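Local coordinates for protein pyridoxamine 5-phosphate-dependent dehydrase (Escherichia coli, PDB 3B8X) that catalyses the PLP-dependent removal of the C3'-hydroxyl group from GDP-4-keto-6-deoxy-D-mannose by combined transamination and deoxygenation, a step in the biosynthesis of the O-antigen sugar L-colitose, at residues E323-A328 / L369-H374; I4-A9 / D383-V388; P290-Q295 / K319-N324; V135-N140 / R333-G338. The protein carries 1 engineered substitution. All coordinates share one frame; numbering follows the deposited sequence.

Interaction 1: residues E323-A328 / L369-H374. With NA (sodium ion), chain K.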
# COMPACT_ATOMS: atom_id res chain seq x y z
N GLU B 323 -5.03 -18.02 29.41
CA GLU B 323 -6.31 -17.88 30.12
C GLU B 323 -6.07 -17.09 31.38
O GLU B 323 -6.85 -16.21 31.76
CB GLU B 323 -6.75 -19.26 30.60
CG GLU B 323 -8.19 -19.35 31.07
CD GLU B 323 -8.59 -20.77 31.41
OE1 GLU B 323 -8.63 -21.11 32.61
OE2 GLU B 323 -8.85 -21.56 30.47
N ASN B 324 -4.98 -17.46 32.04
CA ASN B 324 -4.62 -16.80 33.27
C ASN B 324 -4.39 -15.33 33.07
O ASN B 324 -4.80 -14.53 33.90
CB ASN B 324 -3.36 -17.43 33.84
CG ASN B 324 -3.67 -18.64 34.68
OD1 ASN B 324 -2.78 -19.17 35.35
ND2 ASN B 324 -4.91 -19.12 34.60
N LEU B 325 -3.72 -15.00 31.98
CA LEU B 325 -3.42 -13.60 31.71
C LEU B 325 -4.71 -12.85 31.39
O LEU B 325 -4.96 -11.76 31.88
CB LEU B 325 -2.36 -13.48 30.57
CG LEU B 325 -0.95 -13.94 30.98
CD1 LEU B 325 0.08 -14.23 29.84
CD2 LEU B 325 -0.36 -12.99 32.05
N ASN B 326 -5.55 -13.45 30.57
CA ASN B 326 -6.75 -12.75 30.19
C ASN B 326 -7.68 -12.51 31.34
O ASN B 326 -8.24 -11.41 31.46
CB ASN B 326 -7.40 -13.48 29.04
CG ASN B 326 -6.63 -13.29 27.76
OD1 ASN B 326 -6.75 -14.13 26.89
ND2 ASN B 326 -5.84 -12.21 27.63
N SER B 327 -7.77 -13.51 32.20
CA SER B 327 -8.58 -13.46 33.39
C SER B 327 -8.16 -12.23 34.15
O SER B 327 -9.01 -11.53 34.70
CB SER B 327 -8.32 -14.69 34.26
OG SER B 327 -9.13 -14.67 35.42
N ALA B 328 -6.84 -12.03 34.23
CA ALA B 328 -6.28 -10.90 34.98
C ALA B 328 -6.44 -9.59 34.25
O ALA B 328 -6.14 -8.55 34.83
CB ALA B 328 -4.77 -11.10 35.32
N LEU B 369 5.04 -16.52 24.01
CA LEU B 369 4.00 -15.47 23.99
C LEU B 369 4.63 -14.15 24.44
O LEU B 369 5.74 -14.11 24.96
CB LEU B 369 2.86 -15.84 24.96
CG LEU B 369 3.15 -15.63 26.48
CD1 LEU B 369 1.99 -15.05 27.25
CD2 LEU B 369 3.77 -16.83 27.17
N PHE B 370 3.90 -13.05 24.32
CA PHE B 370 4.44 -11.84 24.89
C PHE B 370 3.38 -10.93 25.44
O PHE B 370 2.23 -11.04 25.07
CB PHE B 370 5.47 -11.15 23.98
CG PHE B 370 4.88 -10.29 22.90
CD1 PHE B 370 4.56 -8.97 23.13
CD2 PHE B 370 4.72 -10.81 21.61
CE1 PHE B 370 4.06 -8.15 22.13
CE2 PHE B 370 4.21 -10.02 20.57
CZ PHE B 370 3.85 -8.69 20.84
N VAL B 371 3.79 -10.08 26.38
CA VAL B 371 2.90 -9.10 26.99
C VAL B 371 3.43 -7.73 26.67
O VAL B 371 4.50 -7.58 26.10
CB VAL B 371 2.64 -9.31 28.49
CG1 VAL B 371 1.98 -10.72 28.71
CG2 VAL B 371 3.91 -9.09 29.33
N GLY B 372 2.67 -6.70 26.97
CA GLY B 372 3.16 -5.44 26.50
C GLY B 372 4.23 -4.64 27.23
O GLY B 372 4.45 -4.75 28.44
N ASN B 373 4.89 -3.79 26.46
CA ASN B 373 5.74 -2.78 27.13
C ASN B 373 5.22 -1.43 26.62
O ASN B 373 4.71 -1.32 25.50
CB ASN B 373 7.24 -2.99 26.87
CG ASN B 373 8.11 -2.10 27.78
OD1 ASN B 373 7.62 -1.48 28.73
ND2 ASN B 373 9.41 -2.04 27.48
N HIS B 374 5.28 -0.38 27.42
CA HIS B 374 4.79 0.92 26.99
C HIS B 374 5.80 2.01 27.31
O HIS B 374 6.73 1.80 28.10
CB HIS B 374 3.46 1.31 27.75
CG HIS B 374 2.36 0.30 27.66
ND1 HIS B 374 1.04 0.67 27.48
CD2 HIS B 374 2.37 -1.05 27.76
CE1 HIS B 374 0.29 -0.42 27.47
NE2 HIS B 374 1.06 -1.47 27.68
NA NA K . 3.19 -1.98 23.46
O HOH W 1 4.04 -4.24 23.44
O HOH W 2 5.08 -1.73 21.78
O HOH W 3 2.45 -3.41 21.08
O HOH W 4 2.92 0.26 22.95

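Interaction 2: residues I4-A9 / D383-V388. With NA (sodium ion), chain K.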
# COMPACT_ATOMS: atom_id res chain seq x y z
N ILE B 4 -6.40 -6.31 37.00
CA ILE B 4 -5.83 -5.08 36.44
C ILE B 4 -5.65 -4.85 34.93
O ILE B 4 -5.26 -5.75 34.18
CB ILE B 4 -4.78 -4.40 37.34
CG1 ILE B 4 -3.64 -3.83 36.53
CG2 ILE B 4 -4.16 -5.38 38.32
CD1 ILE B 4 -2.75 -3.06 37.41
N ASN B 5 -5.93 -3.62 34.50
CA ASN B 5 -5.89 -3.25 33.09
C ASN B 5 -4.45 -3.12 32.59
O ASN B 5 -3.76 -2.17 32.90
CB ASN B 5 -6.67 -1.95 32.86
CG ASN B 5 -6.90 -1.63 31.37
OD1 ASN B 5 -7.20 -2.51 30.57
ND2 ASN B 5 -6.74 -0.35 31.00
N TYR B 6 -4.00 -4.10 31.82
CA TYR B 6 -2.63 -4.10 31.32
C TYR B 6 -2.70 -4.56 29.86
O TYR B 6 -2.45 -5.71 29.50
CB TYR B 6 -1.85 -5.10 32.14
CG TYR B 6 -0.38 -5.18 31.79
CD1 TYR B 6 0.17 -4.44 30.76
CD2 TYR B 6 0.42 -6.12 32.43
CE1 TYR B 6 1.55 -4.58 30.44
CE2 TYR B 6 1.76 -6.25 32.15
CZ TYR B 6 2.33 -5.49 31.15
OH TYR B 6 3.67 -5.70 30.88
N PRO B 7 -3.09 -3.62 29.03
CA PRO B 7 -3.24 -3.90 27.63
C PRO B 7 -1.90 -3.82 26.93
O PRO B 7 -0.95 -3.22 27.43
CB PRO B 7 -4.15 -2.73 27.18
CG PRO B 7 -3.66 -1.57 28.06
CD PRO B 7 -3.44 -2.23 29.39
N LEU B 8 -1.84 -4.39 25.74
CA LEU B 8 -0.64 -4.30 24.93
C LEU B 8 -0.08 -2.90 24.60
O LEU B 8 1.12 -2.74 24.51
CB LEU B 8 -0.84 -5.09 23.63
CG LEU B 8 0.28 -6.03 23.22
CD1 LEU B 8 0.18 -7.34 23.99
CD2 LEU B 8 0.20 -6.20 21.69
N ALA B 9 -0.90 -1.90 24.32
CA ALA B 9 -0.36 -0.59 23.95
C ALA B 9 -1.29 0.47 24.53
O ALA B 9 -2.40 0.15 24.93
CB ALA B 9 -0.31 -0.46 22.41
N ASP B 383 4.36 -6.08 38.58
CA ASP B 383 4.23 -6.80 39.85
C ASP B 383 3.05 -7.75 39.66
O ASP B 383 3.00 -8.89 40.14
CB ASP B 383 3.76 -5.83 40.95
CG ASP B 383 4.86 -4.88 41.44
OD1 ASP B 383 6.05 -5.23 41.35
OD2 ASP B 383 4.51 -3.80 41.96
N TYR B 384 2.03 -7.19 39.05
CA TYR B 384 0.79 -7.92 38.88
C TYR B 384 1.08 -9.14 38.01
O TYR B 384 0.72 -10.28 38.33
CB TYR B 384 -0.24 -6.98 38.23
CG TYR B 384 -1.63 -7.54 38.04
CD1 TYR B 384 -2.29 -8.23 39.06
CD2 TYR B 384 -2.29 -7.38 36.81
CE1 TYR B 384 -3.59 -8.76 38.86
CE2 TYR B 384 -3.57 -7.89 36.61
CZ TYR B 384 -4.22 -8.59 37.63
OH TYR B 384 -5.49 -9.10 37.42
N LEU B 385 1.74 -8.88 36.89
CA LEU B 385 2.08 -9.93 35.94
C LEU B 385 2.87 -11.05 36.63
O LEU B 385 2.53 -12.24 36.46
CB LEU B 385 2.86 -9.32 34.79
CG LEU B 385 3.56 -10.24 33.79
CD1 LEU B 385 2.55 -10.71 32.77
CD2 LEU B 385 4.55 -9.33 33.10
N ARG B 386 3.83 -10.66 37.48
CA ARG B 386 4.62 -11.61 38.27
C ARG B 386 3.80 -12.46 39.27
O ARG B 386 4.08 -13.66 39.46
CB ARG B 386 5.83 -10.93 38.90
CG ARG B 386 6.85 -11.84 39.57
CD ARG B 386 7.59 -12.76 38.62
NE ARG B 386 8.41 -13.76 39.32
CZ ARG B 386 7.95 -14.91 39.82
NH1 ARG B 386 6.65 -15.22 39.82
NH2 ARG B 386 8.78 -15.76 40.39
N GLU B 387 2.76 -11.87 39.85
CA GLU B 387 1.85 -12.58 40.74
C GLU B 387 0.97 -13.54 39.94
O GLU B 387 0.66 -14.64 40.36
CB GLU B 387 0.94 -11.58 41.46
CG GLU B 387 -0.09 -12.22 42.36
CD GLU B 387 0.54 -12.84 43.59
OE1 GLU B 387 1.67 -12.43 43.92
OE2 GLU B 387 -0.07 -13.73 44.21
N VAL B 388 0.53 -13.12 38.77
CA VAL B 388 -0.31 -13.98 37.92
C VAL B 388 0.45 -15.21 37.39
O VAL B 388 -0.09 -16.31 37.31
CB VAL B 388 -0.81 -13.17 36.72
CG1 VAL B 388 -1.62 -14.00 35.76
CG2 VAL B 388 -1.57 -11.93 37.18
NA NA K . 3.19 -1.98 23.46
O HOH W 2 5.08 -1.73 21.78
O HOH W 3 2.45 -3.41 21.08
O HOH W 1 4.04 -4.24 23.44
O HOH W 4 2.92 0.26 22.95

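Interaction 3: residues P290-Q295 / K319-N324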
# COMPACT_ATOMS: atom_id res chain seq x y z
N PRO B 290 10.70 -19.72 37.80
CA PRO B 290 10.77 -21.18 37.86
C PRO B 290 10.32 -21.86 36.59
O PRO B 290 10.66 -23.01 36.38
CB PRO B 290 9.80 -21.55 38.99
CG PRO B 290 8.80 -20.43 38.97
CD PRO B 290 9.68 -19.21 38.73
N TYR B 291 9.51 -21.21 35.77
CA TYR B 291 9.07 -21.91 34.56
C TYR B 291 9.04 -21.10 33.28
O TYR B 291 8.53 -21.57 32.25
CB TYR B 291 7.75 -22.66 34.77
CG TYR B 291 6.59 -21.80 35.19
CD1 TYR B 291 5.86 -21.06 34.25
CD2 TYR B 291 6.18 -21.75 36.52
CE1 TYR B 291 4.73 -20.31 34.63
CE2 TYR B 291 5.09 -20.96 36.92
CZ TYR B 291 4.36 -20.28 35.97
OH TYR B 291 3.30 -19.51 36.38
N LEU B 292 9.54 -19.87 33.35
CA LEU B 292 9.53 -19.03 32.16
C LEU B 292 10.86 -18.39 31.88
O LEU B 292 11.45 -17.81 32.80
CB LEU B 292 8.48 -17.93 32.29
CG LEU B 292 7.03 -18.30 32.56
CD1 LEU B 292 6.26 -16.99 32.90
CD2 LEU B 292 6.46 -18.88 31.36
N ASP B 293 11.31 -18.46 30.61
CA ASP B 293 12.53 -17.76 30.20
C ASP B 293 12.18 -16.44 29.57
O ASP B 293 11.13 -16.29 28.94
CB ASP B 293 13.32 -18.59 29.17
CG ASP B 293 14.12 -19.70 29.82
OD1 ASP B 293 14.85 -19.37 30.77
OD2 ASP B 293 13.95 -20.89 29.43
N VAL B 294 13.04 -15.44 29.75
CA VAL B 294 12.79 -14.14 29.13
C VAL B 294 13.77 -13.88 27.96
O VAL B 294 14.63 -14.72 27.63
CB VAL B 294 12.88 -13.02 30.17
CG1 VAL B 294 11.80 -13.23 31.29
CG2 VAL B 294 14.27 -12.97 30.79
N GLN B 295 13.65 -12.74 27.30
CA GLN B 295 14.54 -12.48 26.17
C GLN B 295 15.94 -12.02 26.66
O GLN B 295 16.05 -11.21 27.58
CB GLN B 295 13.93 -11.42 25.21
CG GLN B 295 14.69 -11.09 23.89
CD GLN B 295 13.85 -10.21 22.96
OE1 GLN B 295 13.01 -9.44 23.43
NE2 GLN B 295 14.05 -10.34 21.65
N LYS B 319 -1.65 -22.50 26.76
CA LYS B 319 -3.06 -22.16 26.87
C LYS B 319 -3.42 -21.73 28.30
O LYS B 319 -4.17 -20.79 28.52
CB LYS B 319 -3.95 -23.30 26.38
CG LYS B 319 -4.59 -23.02 25.03
CD LYS B 319 -6.12 -23.11 25.11
CE LYS B 319 -6.79 -22.12 24.14
NZ LYS B 319 -7.92 -22.69 23.33
N GLN B 320 -2.88 -22.41 29.30
CA GLN B 320 -3.20 -22.03 30.66
C GLN B 320 -2.75 -20.64 31.00
O GLN B 320 -3.49 -19.88 31.56
CB GLN B 320 -2.60 -23.01 31.65
CG GLN B 320 -3.47 -24.26 31.80
CD GLN B 320 -4.90 -24.05 31.29
OE1 GLN B 320 -5.64 -23.22 31.83
NE2 GLN B 320 -5.30 -24.80 30.26
N LEU B 321 -1.51 -20.33 30.69
CA LEU B 321 -1.02 -19.00 31.00
C LEU B 321 -1.81 -17.95 30.27
O LEU B 321 -2.02 -16.83 30.76
CB LEU B 321 0.43 -18.89 30.59
CG LEU B 321 1.32 -19.79 31.45
CD1 LEU B 321 2.70 -19.57 30.93
CD2 LEU B 321 1.21 -19.40 32.91
N VAL B 322 -2.23 -18.29 29.06
CA VAL B 322 -3.01 -17.37 28.26
C VAL B 322 -4.32 -17.00 28.97
O VAL B 322 -4.63 -15.82 29.20
CB VAL B 322 -3.25 -17.96 26.84
CG1 VAL B 322 -4.27 -17.13 26.05
CG2 VAL B 322 -1.93 -18.00 26.11
N GLU B 323 -5.03 -18.02 29.41
CA GLU B 323 -6.31 -17.88 30.12
C GLU B 323 -6.07 -17.09 31.38
O GLU B 323 -6.85 -16.21 31.76
CB GLU B 323 -6.75 -19.26 30.60
CG GLU B 323 -8.19 -19.35 31.07
CD GLU B 323 -8.59 -20.77 31.41
OE1 GLU B 323 -8.63 -21.11 32.61
OE2 GLU B 323 -8.85 -21.56 30.47
N ASN B 324 -4.98 -17.46 32.04
CA ASN B 324 -4.62 -16.80 33.27
C ASN B 324 -4.39 -15.33 33.07
O ASN B 324 -4.80 -14.53 33.90
CB ASN B 324 -3.36 -17.43 33.84
CG ASN B 324 -3.67 -18.64 34.68
OD1 ASN B 324 -2.78 -19.17 35.35
ND2 ASN B 324 -4.91 -19.12 34.60

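Interaction 4: residues V135-N140 / R333-G338. With G4M ([(2R,3S,4R,5R)-5-(2-amino-6-oxo-1,6-dihydro-9H-purin-9-yl)-3,4-dihydroxytetrahydrofuran-2-yl]methyl (2R,3S,4S,5S,6R)-3,4-dihydroxy-5-[({3-hydroxy-2-methyl-5-[(phosphonooxy)methyl]pyridin-4-yl}methyl)amino]-6-methyltetrahydro-2H-pyran-2-yl dihydrogen diphosphate), chain O.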
# COMPACT_ATOMS: atom_id res chain seq x y z
N VAL B 135 16.10 -9.33 10.96
CA VAL B 135 14.92 -8.76 11.59
C VAL B 135 15.28 -8.62 13.06
O VAL B 135 15.69 -9.59 13.68
CB VAL B 135 13.72 -9.73 11.51
CG1 VAL B 135 12.52 -9.17 12.31
CG2 VAL B 135 13.34 -10.01 10.05
N ASN B 136 15.20 -7.40 13.60
CA ASN B 136 15.52 -7.14 15.01
C ASN B 136 14.25 -7.35 15.80
O ASN B 136 13.35 -6.50 15.81
CB ASN B 136 16.09 -5.72 15.22
CG ASN B 136 17.34 -5.49 14.39
OD1 ASN B 136 18.30 -6.28 14.48
ND2 ASN B 136 17.29 -4.48 13.51
N LEU B 137 14.13 -8.53 16.40
CA LEU B 137 12.90 -8.93 17.05
C LEU B 137 12.60 -8.31 18.40
O LEU B 137 13.42 -8.33 19.32
CB LEU B 137 12.73 -10.45 17.09
CG LEU B 137 11.28 -10.95 16.91
CD1 LEU B 137 10.88 -10.95 15.42
CD2 LEU B 137 11.11 -12.36 17.49
N LEU B 138 11.38 -7.80 18.49
CA LEU B 138 10.82 -7.30 19.72
C LEU B 138 11.64 -6.20 20.36
O LEU B 138 11.57 -5.99 21.58
CB LEU B 138 10.68 -8.44 20.72
CG LEU B 138 9.26 -8.69 21.20
CD1 LEU B 138 8.32 -8.83 20.00
CD2 LEU B 138 9.24 -9.92 22.11
N GLY B 139 12.48 -5.54 19.58
CA GLY B 139 13.24 -4.48 20.21
C GLY B 139 14.73 -4.85 20.24
O GLY B 139 15.60 -3.98 20.43
N ASN B 140 14.97 -6.14 20.09
CA ASN B 140 16.33 -6.64 20.20
C ASN B 140 17.09 -6.60 18.89
O ASN B 140 16.76 -7.38 17.98
CB ASN B 140 16.27 -8.08 20.69
CG ASN B 140 17.43 -8.46 21.61
OD1 ASN B 140 18.06 -7.59 22.23
ND2 ASN B 140 17.68 -9.78 21.73
N ARG B 333 -0.10 -11.94 23.24
CA ARG B 333 -0.03 -12.31 21.83
C ARG B 333 0.98 -13.46 21.69
O ARG B 333 1.88 -13.58 22.50
CB ARG B 333 0.62 -11.14 21.03
CG ARG B 333 -0.18 -9.84 20.82
CD ARG B 333 -1.37 -10.09 19.90
NE ARG B 333 -2.15 -8.89 19.61
CZ ARG B 333 -3.19 -8.52 20.33
NH1 ARG B 333 -3.85 -7.41 20.00
NH2 ARG B 333 -3.54 -9.27 21.40
N PRO B 334 0.91 -14.24 20.62
CA PRO B 334 1.98 -15.22 20.38
C PRO B 334 3.19 -14.35 20.01
O PRO B 334 3.06 -13.16 19.73
CB PRO B 334 1.55 -15.93 19.09
CG PRO B 334 0.16 -15.62 18.90
CD PRO B 334 -0.20 -14.36 19.66
N ILE B 335 4.38 -14.94 19.94
CA ILE B 335 5.54 -14.14 19.52
C ILE B 335 5.48 -13.98 18.01
O ILE B 335 6.01 -14.79 17.26
CB ILE B 335 6.89 -14.76 20.02
CG1 ILE B 335 6.86 -14.80 21.54
CG2 ILE B 335 8.10 -13.86 19.67
CD1 ILE B 335 8.16 -15.34 22.09
N VAL B 336 4.76 -12.94 17.57
CA VAL B 336 4.56 -12.65 16.16
C VAL B 336 4.16 -13.83 15.27
O VAL B 336 3.22 -14.52 15.64
CB VAL B 336 5.65 -11.74 15.57
CG1 VAL B 336 5.44 -10.34 16.17
CG2 VAL B 336 7.07 -12.23 15.97
N THR B 337 4.89 -14.11 14.17
CA THR B 337 4.51 -15.27 13.31
C THR B 337 4.68 -16.64 14.01
O THR B 337 4.17 -17.66 13.54
CB THR B 337 5.44 -15.37 12.07
OG1 THR B 337 6.81 -15.38 12.52
CG2 THR B 337 5.23 -14.21 11.11
N GLY B 338 5.46 -16.67 15.09
CA GLY B 338 5.82 -17.93 15.73
C GLY B 338 6.72 -18.57 14.68
O GLY B 338 7.41 -17.85 13.93
OP3 G4M O . 2.14 -3.01 10.92
PL G4M O . 3.11 -2.44 9.81
OP1 G4M O . 2.57 -2.70 8.30
OP2 G4M O . 3.29 -0.86 10.04
OP4 G4M O . 4.60 -3.08 10.03
C5B G4M O . 4.57 -4.39 9.56
C5L G4M O . 5.67 -5.12 10.24
C6L G4M O . 6.82 -5.42 9.53
N1L G4M O . 7.77 -6.12 10.10
C2L G4M O . 7.70 -6.57 11.34
C2A G4M O . 8.82 -7.41 11.91
C3L G4M O . 6.61 -6.28 12.15
O3L G4M O . 6.56 -6.82 13.39
C4L G4M O . 5.55 -5.50 11.58
C4A G4M O . 4.40 -5.18 12.31
N4A G4M O . 4.23 -5.67 13.50
C4G G4M O . 3.11 -5.25 14.26
C5G G4M O . 2.61 -6.36 15.16
C6G G4M O . 3.76 -6.97 15.97
O5G G4M O . 1.78 -5.64 16.07
C3G G4M O . 1.93 -4.84 13.37
O3G G4M O . 1.86 -3.42 13.39
C2G G4M O . 0.61 -5.39 13.97
O2G G4M O . -0.54 -4.74 13.41
C1G G4M O . 0.57 -5.21 15.46
O1G G4M O . -0.39 -6.14 15.94
P2 G4M O . -1.34 -5.71 17.15
O3P G4M O . -0.46 -5.05 18.34
O4P G4M O . -1.96 -7.07 17.77
OPP G4M O . -2.38 -4.70 16.45
P G4M O . -3.64 -4.33 17.38
O1P G4M O . -4.53 -5.52 18.02
O2P G4M O . -4.51 -3.52 16.33
O5' G4M O . -3.23 -3.19 18.40
C5' G4M O . -2.77 -3.73 19.62
C4' G4M O . -3.53 -3.04 20.73
O4' G4M O . -3.63 -1.61 20.44
C3' G4M O . -4.98 -3.57 20.80
O3' G4M O . -5.37 -3.50 22.16
C2' G4M O . -5.77 -2.58 19.92
O2' G4M O . -7.11 -2.50 20.41
C1' G4M O . -5.03 -1.29 20.26
N9 G4M O . -5.19 -0.28 19.21
C8 G4M O . -4.71 -0.36 17.95
N7 G4M O . -5.02 0.75 17.32
C4 G4M O . -5.81 0.94 19.38
C5 G4M O . -5.70 1.62 18.14
C6 G4M O . -6.24 2.95 18.02
O6 G4M O . -6.19 3.61 17.00
N3 G4M O . -6.43 1.53 20.40
C2 G4M O . -6.94 2.74 20.27
N1 G4M O . -6.86 3.46 19.11
N2 G4M O . -7.59 3.30 21.33

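Interaction 1: residues E323-A328 / L369-H374
A helix laid on an antiparallel sheet is the motif here: L325 of helix 318-328 presses on L369 and V371 of strand 368-372, in an alpha/beta unit near the C-terminus of this DegT/DnrJ/EryC1 enzyme, which belongs to the PLP-dependent aminotransferase clan. L369 and V371 alternate with F370 along the strand, so their CB atoms face the helix while that of F370 points away. One methyl does all the touching on the helix side. L325 CD1 meets L369 CD1 at 3.3 Å, the two leucines reaching tip to tip; this is tighter than ordinary van der Waals contact between methyl carbons, and the exact distance is doubtful. The same L325 CD1 lies 4.1 Å from V371 CG1, where the two side chains run across each other at about a right angle. L369 has CG between its backbone N and carbonyl carbon (chi1 76°), which turns its CD1 toward the helix. All three residues are buried. L325 also packs on L385 and V388 of helix 379-388, and L369 on F238 of the second subunit. Beyond the strand the chain turns to a metal: N373 O lies 2.6 Å from a sodium ion that L8 O also binds. Water 1 is a further ligand of the sodium, and it accepts a hydrogen bond from N373 N at 3.2 Å.

Interaction 2: residues I4-A9 / D383-V388
The Y384 ring is flanked on both faces: I4 CG2 sits over the centre of one, and V388 CG2, one helical turn further on in the same helix, lies 4.1 Å above the plane over the centre of the other. The modelled approach of I4 CG2 is shorter than carbons can sit, so its exact height is doubtful, but its place over the ring is consistent with a CH-pi contact. The second ring, Y6, is met at its edge, near its plane, where Y6 CE2 comes 4.2 Å from L385 CB. With CG anti to the backbone N (chi1 -177°), Y384 swings out from the helix so that one ring face is turned to I4. Both tyrosine hydroxyls are bonded to backbone oxygens: Y384 OH to A328 O, and Y6 OH to G372 O. Further along the N-terminal segment, L8 O binds a sodium ion at 2.5 Å and L8 also lines the ligand pocket. I4 lies at the other end, its side chain about 5 Å from that of D380, a magnesium-binding residue in another crystal of this protein. The arrangement is an extended N-terminal arm laid against the C-terminal helix, joining the two ends of the chain in this PLP-dependent enzyme.

Interaction 3: residues P290-Q295 / K319-N324
Side-chain torsions bring the two methyls of L321 to Y291 and L292. L321 has CG beside its backbone N and anti to the carbonyl carbon (chi1 -67°), and with chi2 at 180° its two methyls are carried outward from the helix. L292 adopts the same kind of first torsion, whereas Y291 has CG between its backbone N and carbonyl carbon (chi1 59°). The result is a forked contact in which each branch of L321 has its own partner. CD1 of L321 meets CD2 of L292 at 3.8 Å, methyl to methyl. CD2 of L321 instead lies 4.0 Å from CE1 of Y291 and 4.1 Å from OH of Y291, approaching the ring obliquely. In each pair the side chains run past one another in opposite directions. These are van der Waals distances with no sign of strain, and the pairs are purely apolar apart from the phenol oxygen, whose hydrogen bond goes to K390 O at the C-terminus. The nearest backbones, L292 CA and L321 CA, stay 10.6 Å apart, so side chains alone span the gap. The contact lies away from the ligand and metal sites. It sets helix 318-328 against strand 292-293, an outer strand of the four-stranded antiparallel sheet, with L292 also packing on F308 and I310 of the adjacent strand 305-310, L321 reaching L389, and V322 touching F238 of the second subunit.

Interaction 4: residues V135-N140 / R333-G338
V336, which meets L137 across the contact, is the unusual residue: a beta-branched side chain at the first corner of a type II' beta turn, with phi 47° and psi -126°. The turn runs from I335 to G338 and is closed by G338 N to I335 O at 2.9 Å, while I335 itself centres an inverse gamma turn. This folded loop lies in the active site of a PLP-clan enzyme, beside the loop that follows strand 129-135 of the large mixed sheet. L137 supplies one methyl to each neighbour. Its CD2 lies 4.0 Å from I335 CG2, and its CD1 approaches V336 CG2 tip to tip at 4.1 Å. V336 has two jobs, since its other methyl, CG1, sits 3.8 Å from C6G, the methyl carbon of the bound perosamine sugar. E164 packs on both L137 and V336 and is hydrogen-bonded to the same ligand, which carries the cofactor pyridine linked to the sugar. F242 of the second subunit also packs on V336, consistent with an active site shared between subunits. At the start of the loop R333 grips the diphosphate with three hydrogen bonds, while its NH1 also makes a salt bridge to E331, which should help fix the guanidinium. NH1 spans both phosphates, reaching O1P at 2.8 Å and O4P at 2.9 Å. The straightest of the three is NE to O4P, 2.6 Å long with an angle of 157° at the hydrogen, and it comes from the guanidinium edge with O4P in the plane.

Interactions 1 and 3 share helix 318-328 and use its L325 and L321 to pack apolar methyls on different strands of one antiparallel sheet; both are buried. Interaction 2 is only partly buried, and its chemistry is aromatic and aliphatic with hydroxyls tied to backbone oxygens. It meets interaction 1 directly: H374 NE2 is probably hydrogen-bonded to P7 O, and both share the sodium and its four waters. Interaction 4, also buried, lies nearest the chain centre and is set apart by its charged ligand contacts. Probable hydrogen bonds join it to interaction 1, from F370 N to R333 O at 2.8 Å, and to interaction 3, from Q295 NE2 to L137 O at 3.1 Å.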